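Local coordinates for condensin complex subunit 3 (Schizosaccharomyces pombe, PDB 5OQR), which serves as a regulatory subunit of condensin, the complex required to convert interphase chromatin into condensed, mitotic-like chromosomes, at residues C207-A210 against R211-K215; R382-L385 against K386-N390; A396-D399 against S400-S403; T489-I492 against P493-S497; E523-P526 against L527-C531. One frame throughout, in Å; residues are numbered along the deposited sequence.

Contact 1: residues C207-A210 against R211-K215; sequences CVYA and RVLPK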
loop_
_atom_site.group_PDB
_atom_site.type_symbol
_atom_site.label_atom_id
_atom_site.label_comp_id
_atom_site.label_asym_id
_atom_site.label_seq_id
_atom_site.Cartn_x
_atom_site.Cartn_y
_atom_site.Cartn_z
ATOM N N CYS A 207 -7.179 6.553 -13.079
ATOM C CA CYS A 207 -6.969 7.464 -14.197
ATOM C C CYS A 207 -5.555 7.360 -14.748
ATOM O O CYS A 207 -5.347 7.537 -15.953
ATOM C CB CYS A 207 -7.262 8.902 -13.769
ATOM S SG CYS A 207 -8.918 9.462 -14.205
ATOM N N VAL A 208 -4.575 7.072 -13.891
ATOM C CA VAL A 208 -3.190 7.009 -14.349
ATOM C C VAL A 208 -3.018 5.876 -15.352
ATOM O O VAL A 208 -2.358 6.034 -16.385
ATOM C CB VAL A 208 -2.231 6.853 -13.154
ATOM C CG1 VAL A 208 -0.789 7.001 -13.614
ATOM C CG2 VAL A 208 -2.539 7.872 -12.066
ATOM N N TYR A 209 -3.613 4.717 -15.066
ATOM C CA TYR A 209 -3.509 3.579 -15.970
ATOM C C TYR A 209 -4.493 3.672 -17.127
ATOM O O TYR A 209 -4.186 3.216 -18.234
ATOM C CB TYR A 209 -3.749 2.275 -15.208
ATOM C CG TYR A 209 -2.939 2.132 -13.941
ATOM C CD1 TYR A 209 -1.573 1.895 -13.990
ATOM C CD2 TYR A 209 -3.545 2.218 -12.695
ATOM C CE1 TYR A 209 -0.831 1.760 -12.834
ATOM C CE2 TYR A 209 -2.813 2.082 -11.534
ATOM C CZ TYR A 209 -1.456 1.853 -11.608
ATOM O OH TYR A 209 -0.721 1.717 -10.451
ATOM N N ALA A 210 -5.668 4.258 -16.897
ATOM C CA ALA A 210 -6.736 4.208 -17.889
ATOM C C ALA A 210 -6.583 5.283 -18.958
ATOM O O ALA A 210 -6.895 5.040 -20.128
ATOM C CB ALA A 210 -8.092 4.346 -17.198
ATOM N N ARG A 211 -6.113 6.470 -18.587
ATOM C CA ARG A 211 -6.094 7.601 -19.507
ATOM C C ARG A 211 -4.718 8.218 -19.690
ATOM O O ARG A 211 -4.338 8.535 -20.819
ATOM C CB ARG A 211 -7.063 8.691 -19.022
ATOM C CG ARG A 211 -8.442 8.185 -18.619
ATOM C CD ARG A 211 -9.548 8.901 -19.373
ATOM N NE ARG A 211 -9.644 8.454 -20.759
ATOM C CZ ARG A 211 -10.580 8.855 -21.615
ATOM N NH1 ARG A 211 -10.585 8.388 -22.856
ATOM N NH2 ARG A 211 -11.511 9.719 -21.232
ATOM N N VAL A 212 -3.955 8.390 -18.613
ATOM C CA VAL A 212 -2.753 9.214 -18.684
ATOM C C VAL A 212 -1.600 8.452 -19.326
ATOM O O VAL A 212 -0.852 9.008 -20.136
ATOM C CB VAL A 212 -2.378 9.725 -17.282
ATOM C CG1 VAL A 212 -1.282 10.773 -17.383
ATOM C CG2 VAL A 212 -3.596 10.296 -16.571
ATOM N N LEU A 213 -1.421 7.186 -18.971
ATOM C CA LEU A 213 -0.296 6.416 -19.483
ATOM C C LEU A 213 -0.496 6.080 -20.957
ATOM O O LEU A 213 0.447 6.209 -21.746
ATOM C CB LEU A 213 -0.095 5.146 -18.655
ATOM C CG LEU A 213 0.700 5.371 -17.366
ATOM C CD1 LEU A 213 0.514 4.222 -16.397
ATOM C CD2 LEU A 213 2.173 5.558 -17.676
ATOM N N PRO A 214 -1.684 5.633 -21.368
ATOM C CA PRO A 214 -1.926 5.449 -22.808
ATOM C C PRO A 214 -1.474 6.621 -23.660
ATOM O O PRO A 214 -1.049 6.416 -24.804
ATOM C CB PRO A 214 -3.445 5.258 -22.880
ATOM C CG PRO A 214 -3.865 4.801 -21.513
ATOM C CD PRO A 214 -2.720 4.974 -20.557
ATOM N N LYS A 215 -1.556 7.850 -23.143
ATOM C CA LYS A 215 -1.084 9.003 -23.901
ATOM C C LYS A 215 0.379 8.847 -24.292
ATOM O O LYS A 215 0.793 9.332 -25.350
ATOM C CB LYS A 215 -1.294 10.285 -23.094
ATOM C CG LYS A 215 -2.654 10.930 -23.324
ATOM C CD LYS A 215 -3.251 11.502 -22.047
ATOM C CE LYS A 215 -2.404 12.624 -21.472
ATOM N NZ LYS A 215 -3.099 13.323 -20.354
#

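Contact 2: residues R382-L385 against K386-N390; sequences RKLL and KSLTN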
loop_
_atom_site.group_PDB
_atom_site.type_symbol
_atom_site.label_atom_id
_atom_site.label_comp_id
_atom_site.label_asym_id
_atom_site.label_seq_id
_atom_site.Cartn_x
_atom_site.Cartn_y
_atom_site.Cartn_z
ATOM N N ARG A 382 13.376 -41.372 -8.518
ATOM C CA ARG A 382 14.717 -41.857 -8.214
ATOM C C ARG A 382 15.769 -41.132 -9.044
ATOM O O ARG A 382 16.863 -40.835 -8.550
ATOM C CB ARG A 382 14.785 -43.364 -8.457
ATOM C CG ARG A 382 13.850 -44.170 -7.569
ATOM C CD ARG A 382 13.152 -45.282 -8.342
ATOM N NE ARG A 382 14.088 -46.221 -8.948
ATOM C CZ ARG A 382 14.645 -47.247 -8.317
ATOM N NH1 ARG A 382 14.372 -47.477 -7.039
ATOM N NH2 ARG A 382 15.482 -48.046 -8.963
ATOM N N LYS A 383 15.461 -40.838 -10.307
ATOM C CA LYS A 383 16.428 -40.156 -11.159
ATOM C C LYS A 383 16.740 -38.767 -10.619
ATOM O O LYS A 383 17.906 -38.414 -10.409
ATOM C CB LYS A 383 15.901 -40.064 -12.590
ATOM C CG LYS A 383 16.943 -39.581 -13.586
ATOM C CD LYS A 383 16.326 -39.164 -14.907
ATOM C CE LYS A 383 17.370 -38.542 -15.820
ATOM N NZ LYS A 383 16.805 -38.116 -17.129
ATOM N N LEU A 384 15.702 -37.961 -10.389
ATOM C CA LEU A 384 15.913 -36.607 -9.890
ATOM C C LEU A 384 16.640 -36.620 -8.554
ATOM O O LEU A 384 17.477 -35.751 -8.284
ATOM C CB LEU A 384 14.571 -35.887 -9.770
ATOM C CG LEU A 384 14.599 -34.443 -9.276
ATOM C CD1 LEU A 384 15.529 -33.582 -10.118
ATOM C CD2 LEU A 384 13.194 -33.881 -9.292
ATOM N N LEU A 385 16.337 -37.600 -7.702
ATOM C CA LEU A 385 17.036 -37.711 -6.427
ATOM C C LEU A 385 18.525 -37.943 -6.644
ATOM O O LEU A 385 19.367 -37.320 -5.988
ATOM C CB LEU A 385 16.425 -38.841 -5.601
ATOM C CG LEU A 385 17.048 -39.084 -4.228
ATOM C CD1 LEU A 385 16.908 -37.857 -3.349
ATOM C CD2 LEU A 385 16.406 -40.288 -3.571
ATOM N N LYS A 386 18.868 -38.844 -7.566
ATOM C CA LYS A 386 20.269 -39.063 -7.907
ATOM C C LYS A 386 20.917 -37.778 -8.397
ATOM O O LYS A 386 22.004 -37.402 -7.943
ATOM C CB LYS A 386 20.378 -40.149 -8.973
ATOM C CG LYS A 386 21.125 -41.386 -8.536
ATOM C CD LYS A 386 21.164 -42.387 -9.670
ATOM C CE LYS A 386 21.948 -43.624 -9.302
ATOM N NZ LYS A 386 21.535 -44.777 -10.146
ATOM N N SER A 387 20.266 -37.093 -9.338
ATOM C CA SER A 387 20.812 -35.848 -9.868
ATOM C C SER A 387 21.057 -34.841 -8.752
ATOM O O SER A 387 22.135 -34.243 -8.665
ATOM C CB SER A 387 19.864 -35.273 -10.919
ATOM O OG SER A 387 20.382 -34.079 -11.475
ATOM N N LEU A 388 20.064 -34.641 -7.884
ATOM C CA LEU A 388 20.233 -33.714 -6.772
ATOM C C LEU A 388 21.319 -34.193 -5.821
ATOM O O LEU A 388 22.163 -33.405 -5.381
ATOM C CB LEU A 388 18.907 -33.544 -6.030
ATOM C CG LEU A 388 17.760 -32.966 -6.860
ATOM C CD1 LEU A 388 16.449 -33.079 -6.107
ATOM C CD2 LEU A 388 18.040 -31.522 -7.227
ATOM N N THR A 389 21.319 -35.486 -5.499
ATOM C CA THR A 389 22.357 -36.036 -4.635
ATOM C C THR A 389 23.742 -35.790 -5.216
ATOM O O THR A 389 24.704 -35.564 -4.474
ATOM C CB THR A 389 22.128 -37.531 -4.430
ATOM O OG1 THR A 389 20.787 -37.757 -3.986
ATOM C CG2 THR A 389 23.100 -38.086 -3.399
ATOM N N ASN A 390 23.864 -35.832 -6.541
ATOM C CA ASN A 390 25.158 -35.613 -7.175
ATOM C C ASN A 390 25.522 -34.135 -7.193
ATOM O O ASN A 390 26.649 -33.763 -6.852
ATOM C CB ASN A 390 25.145 -36.174 -8.597
ATOM C CG ASN A 390 26.405 -35.834 -9.368
ATOM O OD1 ASN A 390 27.442 -36.474 -9.200
ATOM N ND2 ASN A 390 26.322 -34.819 -10.221
#

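Contact 3: residues A396-D399 against S400-S403; sequences ALPD and SLIS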
loop_
_atom_site.group_PDB
_atom_site.type_symbol
_atom_site.label_atom_id
_atom_site.label_comp_id
_atom_site.label_asym_id
_atom_site.label_seq_id
_atom_site.Cartn_x
_atom_site.Cartn_y
_atom_site.Cartn_z
ATOM N N ALA A 396 29.426 -26.749 -7.043
ATOM C CA ALA A 396 29.487 -25.613 -6.130
ATOM C C ALA A 396 28.385 -24.629 -6.512
ATOM O O ALA A 396 28.648 -23.567 -7.083
ATOM C CB ALA A 396 30.868 -24.960 -6.168
ATOM N N LEU A 397 27.147 -24.995 -6.198
ATOM C CA LEU A 397 26.014 -24.144 -6.506
ATOM C C LEU A 397 26.063 -22.889 -5.638
ATOM O O LEU A 397 26.631 -22.907 -4.543
ATOM C CB LEU A 397 24.702 -24.887 -6.260
ATOM C CG LEU A 397 24.339 -26.135 -7.081
ATOM C CD1 LEU A 397 25.536 -26.847 -7.688
ATOM C CD2 LEU A 397 23.550 -27.102 -6.210
ATOM N N PRO A 398 25.475 -21.786 -6.094
ATOM C CA PRO A 398 25.424 -20.589 -5.253
ATOM C C PRO A 398 24.440 -20.766 -4.108
ATOM O O PRO A 398 23.569 -21.637 -4.126
ATOM C CB PRO A 398 24.967 -19.496 -6.219
ATOM C CG PRO A 398 24.139 -20.224 -7.213
ATOM C CD PRO A 398 24.800 -21.572 -7.386
ATOM N N ASP A 399 24.590 -19.909 -3.098
ATOM C CA ASP A 399 23.717 -19.989 -1.932
ATOM C C ASP A 399 22.249 -19.884 -2.327
ATOM O O ASP A 399 21.378 -20.428 -1.638
ATOM C CB ASP A 399 24.076 -18.891 -0.931
ATOM C CG ASP A 399 23.432 -19.103 0.427
ATOM O OD1 ASP A 399 23.414 -20.257 0.905
ATOM O OD2 ASP A 399 22.937 -18.118 1.014
ATOM N N SER A 400 21.957 -19.200 -3.435
ATOM C CA SER A 400 20.572 -19.022 -3.856
ATOM C C SER A 400 19.927 -20.353 -4.222
ATOM O O SER A 400 18.787 -20.626 -3.831
ATOM C CB SER A 400 20.510 -18.055 -5.037
ATOM O OG SER A 400 21.440 -18.421 -6.042
ATOM N N LEU A 401 20.641 -21.195 -4.972
ATOM C CA LEU A 401 20.077 -22.456 -5.432
ATOM C C LEU A 401 20.202 -23.572 -4.405
ATOM O O LEU A 401 19.448 -24.546 -4.480
ATOM C CB LEU A 401 20.749 -22.885 -6.738
ATOM C CG LEU A 401 20.509 -21.969 -7.941
ATOM C CD1 LEU A 401 21.381 -22.386 -9.105
ATOM C CD2 LEU A 401 19.050 -21.984 -8.351
ATOM N N ILE A 402 21.124 -23.454 -3.448
ATOM C CA ILE A 402 21.294 -24.498 -2.440
ATOM C C ILE A 402 19.973 -24.798 -1.746
ATOM O O ILE A 402 19.615 -25.963 -1.535
ATOM C CB ILE A 402 22.384 -24.087 -1.429
ATOM C CG1 ILE A 402 23.768 -24.212 -2.071
ATOM C CG2 ILE A 402 22.298 -24.938 -0.153
ATOM C CD1 ILE A 402 24.907 -23.713 -1.207
ATOM N N SER A 403 19.230 -23.754 -1.372
ATOM C CA SER A 403 18.008 -23.954 -0.601
ATOM C C SER A 403 16.973 -24.729 -1.404
ATOM O O SER A 403 16.383 -25.695 -0.909
ATOM C CB SER A 403 17.449 -22.604 -0.160
ATOM O OG SER A 403 18.443 -21.839 0.496
#

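Contact 4: residues T489-I492 against P493-S497; sequences TLII and PAVRS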
loop_
_atom_site.group_PDB
_atom_site.type_symbol
_atom_site.label_atom_id
_atom_site.label_comp_id
_atom_site.label_asym_id
_atom_site.label_seq_id
_atom_site.Cartn_x
_atom_site.Cartn_y
_atom_site.Cartn_z
ATOM N N THR A 489 30.419 -31.967 15.099
ATOM C CA THR A 489 31.335 -31.916 13.967
ATOM C C THR A 489 31.413 -30.533 13.334
ATOM O O THR A 489 32.481 -30.145 12.851
ATOM C CB THR A 489 30.918 -32.944 12.913
ATOM O OG1 THR A 489 30.751 -34.225 13.533
ATOM C CG2 THR A 489 31.974 -33.055 11.824
ATOM N N LEU A 490 30.317 -29.776 13.322
ATOM C CA LEU A 490 30.281 -28.545 12.538
ATOM C C LEU A 490 29.792 -27.328 13.315
ATOM O O LEU A 490 30.468 -26.295 13.338
ATOM C CB LEU A 490 29.403 -28.752 11.307
ATOM C CG LEU A 490 29.958 -29.785 10.327
ATOM C CD1 LEU A 490 28.898 -30.791 9.962
ATOM C CD2 LEU A 490 30.497 -29.101 9.085
ATOM N N ILE A 491 28.627 -27.428 13.955
ATOM C CA ILE A 491 27.981 -26.243 14.517
ATOM C C ILE A 491 28.811 -25.667 15.660
ATOM O O ILE A 491 29.182 -24.488 15.642
ATOM C CB ILE A 491 26.548 -26.574 14.966
ATOM C CG1 ILE A 491 25.686 -26.880 13.744
ATOM C CG2 ILE A 491 25.936 -25.412 15.751
ATOM C CD1 ILE A 491 24.383 -27.563 14.061
ATOM N N ILE A 492 29.099 -26.480 16.679
ATOM C CA ILE A 492 29.885 -25.985 17.811
ATOM C C ILE A 492 31.256 -25.503 17.358
ATOM O O ILE A 492 31.638 -24.377 17.716
ATOM C CB ILE A 492 29.969 -27.055 18.915
ATOM C CG1 ILE A 492 28.578 -27.568 19.305
ATOM C CG2 ILE A 492 30.687 -26.490 20.140
ATOM C CD1 ILE A 492 27.669 -26.536 19.917
ATOM N N PRO A 493 32.035 -26.269 16.589
ATOM C CA PRO A 493 33.295 -25.718 16.062
ATOM C C PRO A 493 33.118 -24.392 15.344
ATOM O O PRO A 493 33.971 -23.504 15.465
ATOM C CB PRO A 493 33.778 -26.820 15.110
ATOM C CG PRO A 493 33.154 -28.061 15.622
ATOM C CD PRO A 493 31.834 -27.672 16.185
ATOM N N ALA A 494 32.025 -24.232 14.597
ATOM C CA ALA A 494 31.773 -22.970 13.914
ATOM C C ALA A 494 31.461 -21.860 14.909
ATOM O O ALA A 494 31.956 -20.737 14.768
ATOM C CB ALA A 494 30.624 -23.137 12.920
ATOM N N VAL A 495 30.645 -22.154 15.923
ATOM C CA VAL A 495 30.296 -21.140 16.911
ATOM C C VAL A 495 31.538 -20.656 17.649
ATOM O O VAL A 495 31.598 -19.500 18.082
ATOM C CB VAL A 495 29.233 -21.692 17.881
ATOM C CG1 VAL A 495 29.106 -20.812 19.122
ATOM C CG2 VAL A 495 27.887 -21.796 17.180
ATOM N N ARG A 496 32.539 -21.515 17.807
ATOM C CA ARG A 496 33.764 -21.143 18.502
ATOM C C ARG A 496 34.833 -20.594 17.566
ATOM O O ARG A 496 35.896 -20.184 18.041
ATOM C CB ARG A 496 34.336 -22.343 19.259
ATOM C CG ARG A 496 33.341 -23.072 20.149
ATOM C CD ARG A 496 34.027 -23.770 21.319
ATOM N NE ARG A 496 35.352 -24.285 20.980
ATOM C CZ ARG A 496 36.108 -25.009 21.800
ATOM N NH1 ARG A 496 35.674 -25.319 23.014
ATOM N NH2 ARG A 496 37.302 -25.431 21.402
ATOM N N SER A 497 34.582 -20.578 16.261
ATOM C CA SER A 497 35.582 -20.112 15.313
ATOM C C SER A 497 35.865 -18.628 15.507
ATOM O O SER A 497 34.961 -17.834 15.775
ATOM C CB SER A 497 35.110 -20.364 13.882
ATOM O OG SER A 497 35.978 -19.749 12.948
#

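Contact 5: residues E523-P526 against L527-C531; sequences ENVP and LYLHC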
loop_
_atom_site.group_PDB
_atom_site.type_symbol
_atom_site.label_atom_id
_atom_site.label_comp_id
_atom_site.label_asym_id
_atom_site.label_seq_id
_atom_site.Cartn_x
_atom_site.Cartn_y
_atom_site.Cartn_z
ATOM N N GLU A 523 18.814 -24.334 27.285
ATOM C CA GLU A 523 20.217 -24.353 27.675
ATOM C C GLU A 523 21.029 -23.271 26.976
ATOM O O GLU A 523 22.085 -22.882 27.485
ATOM C CB GLU A 523 20.818 -25.728 27.381
ATOM C CG GLU A 523 22.267 -25.885 27.810
ATOM C CD GLU A 523 22.791 -27.293 27.583
ATOM O OE1 GLU A 523 22.008 -28.151 27.120
ATOM O OE2 GLU A 523 23.983 -27.544 27.867
ATOM N N ASN A 524 20.561 -22.768 25.836
ATOM C CA ASN A 524 21.314 -21.804 25.045
ATOM C C ASN A 524 20.750 -20.393 25.102
ATOM O O ASN A 524 21.315 -19.496 24.469
ATOM C CB ASN A 524 21.384 -22.269 23.588
ATOM C CG ASN A 524 22.426 -23.346 23.374
ATOM O OD1 ASN A 524 23.572 -23.204 23.794
ATOM N ND2 ASN A 524 22.030 -24.436 22.732
ATOM N N VAL A 525 19.661 -20.164 25.838
ATOM C CA VAL A 525 19.164 -18.799 26.023
ATOM C C VAL A 525 20.268 -17.879 26.537
ATOM O O VAL A 525 20.446 -16.791 25.977
ATOM C CB VAL A 525 17.923 -18.799 26.917
ATOM C CG1 VAL A 525 17.565 -17.381 27.354
ATOM C CG2 VAL A 525 16.742 -19.423 26.195
ATOM N N PRO A 526 21.021 -18.235 27.581
ATOM C CA PRO A 526 22.093 -17.336 28.043
ATOM C C PRO A 526 23.047 -16.916 26.941
ATOM O O PRO A 526 23.495 -15.763 26.920
ATOM C CB PRO A 526 22.799 -18.170 29.120
ATOM C CG PRO A 526 21.759 -19.103 29.616
ATOM C CD PRO A 526 20.891 -19.425 28.439
ATOM N N LEU A 527 23.372 -17.825 26.022
ATOM C CA LEU A 527 24.289 -17.490 24.938
ATOM C C LEU A 527 23.713 -16.389 24.059
ATOM O O LEU A 527 24.388 -15.398 23.759
ATOM C CB LEU A 527 24.590 -18.738 24.111
ATOM C CG LEU A 527 25.487 -18.543 22.887
ATOM C CD1 LEU A 527 26.871 -18.078 23.303
ATOM C CD2 LEU A 527 25.570 -19.825 22.098
ATOM N N TYR A 528 22.460 -16.546 23.634
ATOM C CA TYR A 528 21.852 -15.564 22.746
ATOM C C TYR A 528 21.562 -14.245 23.447
ATOM O O TYR A 528 21.432 -13.219 22.771
ATOM C CB TYR A 528 20.581 -16.146 22.137
ATOM C CG TYR A 528 20.886 -17.225 21.130
ATOM C CD1 TYR A 528 20.754 -18.564 21.456
ATOM C CD2 TYR A 528 21.341 -16.898 19.862
ATOM C CE1 TYR A 528 21.046 -19.550 20.538
ATOM C CE2 TYR A 528 21.637 -17.873 18.938
ATOM C CZ TYR A 528 21.490 -19.196 19.280
ATOM O OH TYR A 528 21.784 -20.166 18.353
ATOM N N LEU A 529 21.455 -14.241 24.776
ATOM C CA LEU A 529 21.417 -12.976 25.502
ATOM C C LEU A 529 22.790 -12.319 25.508
ATOM O O LEU A 529 22.903 -11.101 25.338
ATOM C CB LEU A 529 20.924 -13.201 26.929
ATOM C CG LEU A 529 19.503 -13.745 27.056
ATOM C CD1 LEU A 529 19.236 -14.185 28.479
ATOM C CD2 LEU A 529 18.484 -12.703 26.620
ATOM N N HIS A 530 23.844 -13.114 25.700
ATOM C CA HIS A 530 25.201 -12.591 25.590
ATOM C C HIS A 530 25.491 -12.094 24.181
ATOM O O HIS A 530 26.290 -11.169 24.000
ATOM C CB HIS A 530 26.207 -13.668 25.993
ATOM C CG HIS A 530 27.631 -13.207 25.972
ATOM N ND1 HIS A 530 28.513 -13.560 24.974
ATOM C CD2 HIS A 530 28.325 -12.417 26.825
ATOM C CE1 HIS A 530 29.689 -13.010 25.214
ATOM N NE2 HIS A 530 29.602 -12.312 26.331
ATOM N N CYS A 531 24.852 -12.687 23.171
ATOM C CA CYS A 531 25.040 -12.216 21.804
ATOM C C CYS A 531 24.467 -10.819 21.616
ATOM O O CYS A 531 25.022 -10.011 20.865
ATOM C CB CYS A 531 24.396 -13.192 20.817
ATOM S SG CYS A 531 25.329 -14.715 20.547
#

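Contact 1: residues C207-A210 against R211-K215
Leu213 reaches back along the chain to lay CD1 against CD1 of Tyr209, 3.9 Å away, and the same methyl stands 4.1 Å from CG1 of Val208. This local cluster lies in the last part of helix 202-212 and the residues after it, in the alpha-solenoid, where the winding widens into a pi-type turn at 208-210. Tyr209 and Leu213 run side by side in the same direction, with the methyl meeting the ring at a slant; Val208 comes in at an angle to Leu213. Leu213 owes its place to a first torsion that sets CG opposite the carbonyl carbon (chi1 -82°), from where the branch swings over the Val208 carbonyl.

The next shell is backbone. Cys207 O takes two donors, Arg211 N at 2.9 Å and Val212 N at 3.1 Å, the first being the usual i+4 step and the second the i+5 step of a wider turn. Leu213 N repeats the i+5 pattern on Val208 O at 3.0 Å. Pro214 has no N-H to extend this ladder and instead turns its ring to the carbonyls of Tyr209 and Ala210.

Further out, the tyrosine ring is seated on Val242, Ala246 and Met249 of helix 240-257 and on Ile230 and Trp233 of helix 224-235. Val208 and Val212 both press on Leu180 of helix 173-182, so the turn is clamped between preceding and following helices. The proline ring brings CG to 3.3 Å from Ala210 O.

Contact 2: residues R382-L385 against K386-N390
Lys386 opens the second segment by sending its N-H to Arg382 O, with 3.0 Å between nitrogen and oxygen. Its CB rests by Lys383 O, while the chain beyond CG runs out extended; NZ stays 7.0 Å from Arg382 NH2, so two like charges share this face without meeting.

Ser387 continues the alpha-helical ladder through its N to Lys383 O, 2.9 Å apart. Its side chain turns to Thr340 and Glu344 of helix 336-348, the helix whose Val337 O receives a hydrogen bond from Lys383 NZ.

At Leu388 the apolar part begins. CD1 lies 3.9 Å from Leu384 CG, and the two side chains meet at a slant; CG of Leu384 is anti to its N (chi1 -179°), whereas CG of Leu388 stands opposite its carbonyl carbon (chi1 -61°). The pair spreads over Leu412, His405 and Leu409 of helix 399-412.

Thr389 N bonds to Leu385 O at 2.7 Å; OG1 points at the same oxygen, but so close in the model that its bond is doubtful in detail. The hydroxyl folds back onto its own helix, leaving the residue to meet Leu422 and Ile426 of helix 416-434. Asn390 N extends the ladder to Lys386 O.

Leucines turned to the following helices, with Arg382 and Lys386 to the outside, make this the amphipathic kind of helix from which HEAT repeats, here the sixth, are built.

Contact 3: residues A396-D399 against S400-S403
Leu401 CD1 packs against the ring of Pro398, 3.9 Å from CD and 4.0 Å from CG, so that the branch end comes to these two ring atoms at a slant. Beside it Leu397 offers its CB to two partners, 4.3 Å from CG1 of Ile402 and 4.5 Å from CB of Leu401. The bulk of this small apolar centre faces neighbouring helices: Pro398 and Leu401 touch helix 356-372 at Tyr356, Cys360, Ile363 and Glu364, while Ile402 meets Tyr465 of helix 457-471.

The link between helices 378-394 and 399-412 of the sixth HEAT repeat runs through these residues, and the chain turns from an extended backbone at Leu397 and Pro398 into the first helical turn. Pro398 O marks the change: it accepts from Ile402 N at 3.1 Å, with the nitrogen almost in line with the carbonyl, and more weakly from Leu401 N. Ile402 CG1, placed opposite its own carbonyl carbon (chi1 -74°), comes over that same oxygen.

Toward the polar edge, Ser400 puts OG between its N and carbonyl carbon (chi1 49°), a rotation that brings the hydroxyl to the proline ring, 3.5 Å from Pro398 CG. The Asp399 side chain departs from the turn toward Ser464; a negative charge near the start of a helix would probably suit the helix dipole. Farther along, Ser403 OG stops 3.9 Å from Asp399 O.

Contact 4: residues T489-I492 against P493-S497
Pro493 sits as a knob among Thr489, Leu490, Ile491 and Ile492, its ring turned back along the helix toward the preceding turn. CG comes within 3.5 Å of Thr489 O, the carbonyl that an N-H at this position would ordinarily meet. Having no hydrogen on its nitrogen, the proline leaves that rung out, and helix 480-495 of the seventh HEAT repeat is kinked here, just after a wider pi-type turn at 489-491.

Past the kink the ladder resumes: Ala494 N binds Leu490 O at 2.9 Å, Val495 N binds Ile491 O at 2.8 Å, and Arg496 N binds Ile492 O at 3.0 Å. Two side-chain pairs follow the same i+4 spacing. Val495 turns CG2, opposite its own carbonyl carbon (chi1 165° places CG1 anti to N), to CG2 of Ile491, a loose 4.4 Å approach, and Arg496 lays its CG 4.3 Å from Ile492 CG2.

Ile491 leans on Cys509 and Leu510 of helix 500-514 and Val466 of helix 457-471; Leu490 and Ala494 meet Leu463, and Leu490 also reaches Ile427 and Phe431 of helix 416-434. Ile492, Pro493 and Arg496 line the outer side, while Thr489 OG1 is taken up by Asp485 O one turn earlier.

Contact 5: residues E523-P526 against L527-C531
Tyr528 brings CD1 and CE1 of its ring to Asn524, with CE1 4.1 Å from Asn524 CB and CD1 3.2 Å from Asn524 O; the carbonyl oxygen meets the ring at a slant. The tyrosine has CG opposite its own carbonyl carbon (chi1 -71°), which directs the ring back along the helix toward the previous turn. Its hydroxyl is held beyond the segments, hydrogen-bonded to Ser511 OG and Leu507 O of helix 500-514, and both Asn524 and Tyr528 also touch Leu510 there.

The other pair, Val525 and Leu529, runs side by side in one direction. Val525 CG1, anti to its N (chi1 168°), stands 3.8 Å from Leu529 CD1, and both residues bear on Leu547 of helix 537-554.

Backbone bonds tie the two segments. Asn524 O accepts from Tyr528 N at 3.3 Å and, weakly, from Leu527 N; Leu529 N reaches Val525 O at 3.0 Å and His530 N reaches Pro526 O at 2.9 Å. Helix 518-534, in the eighth HEAT repeat, is kinked where Pro526 brings no N-H to the preceding turn.

Chemically, the proline interrupts the bonding on its N-terminal side while its carbonyl still serves the turn ahead. With the tyrosine hydroxyl engaged at its far end and the ring in contact with Asn524, the ring's position is probably set from both ends, coupling this helix to helix 500-514 by polar as well as apolar contacts.

Overall arrangement
All five contacts are turns of single helices, or the entry to one, spaced in series along a curved alpha-solenoid, and none touches another. Contacts 2 and 3 share the sixth HEAT repeat, their centres 16 Å apart on successive helices, with the leucines of contact 2 resting on helix 399-412, whose entry contact 3 contains. Contacts 4 and 5, also 16 Å between centres and about 5 Å at their nearest atoms, lie in repeats seven and eight, with helix 500-514 touched by both; each holds a proline kink. Helix 457-471 bridges contacts 3 and 4, whose centres are 21 Å apart. Contact 1 stands apart, 58 Å from contact 4 between centres, across the chain's centre.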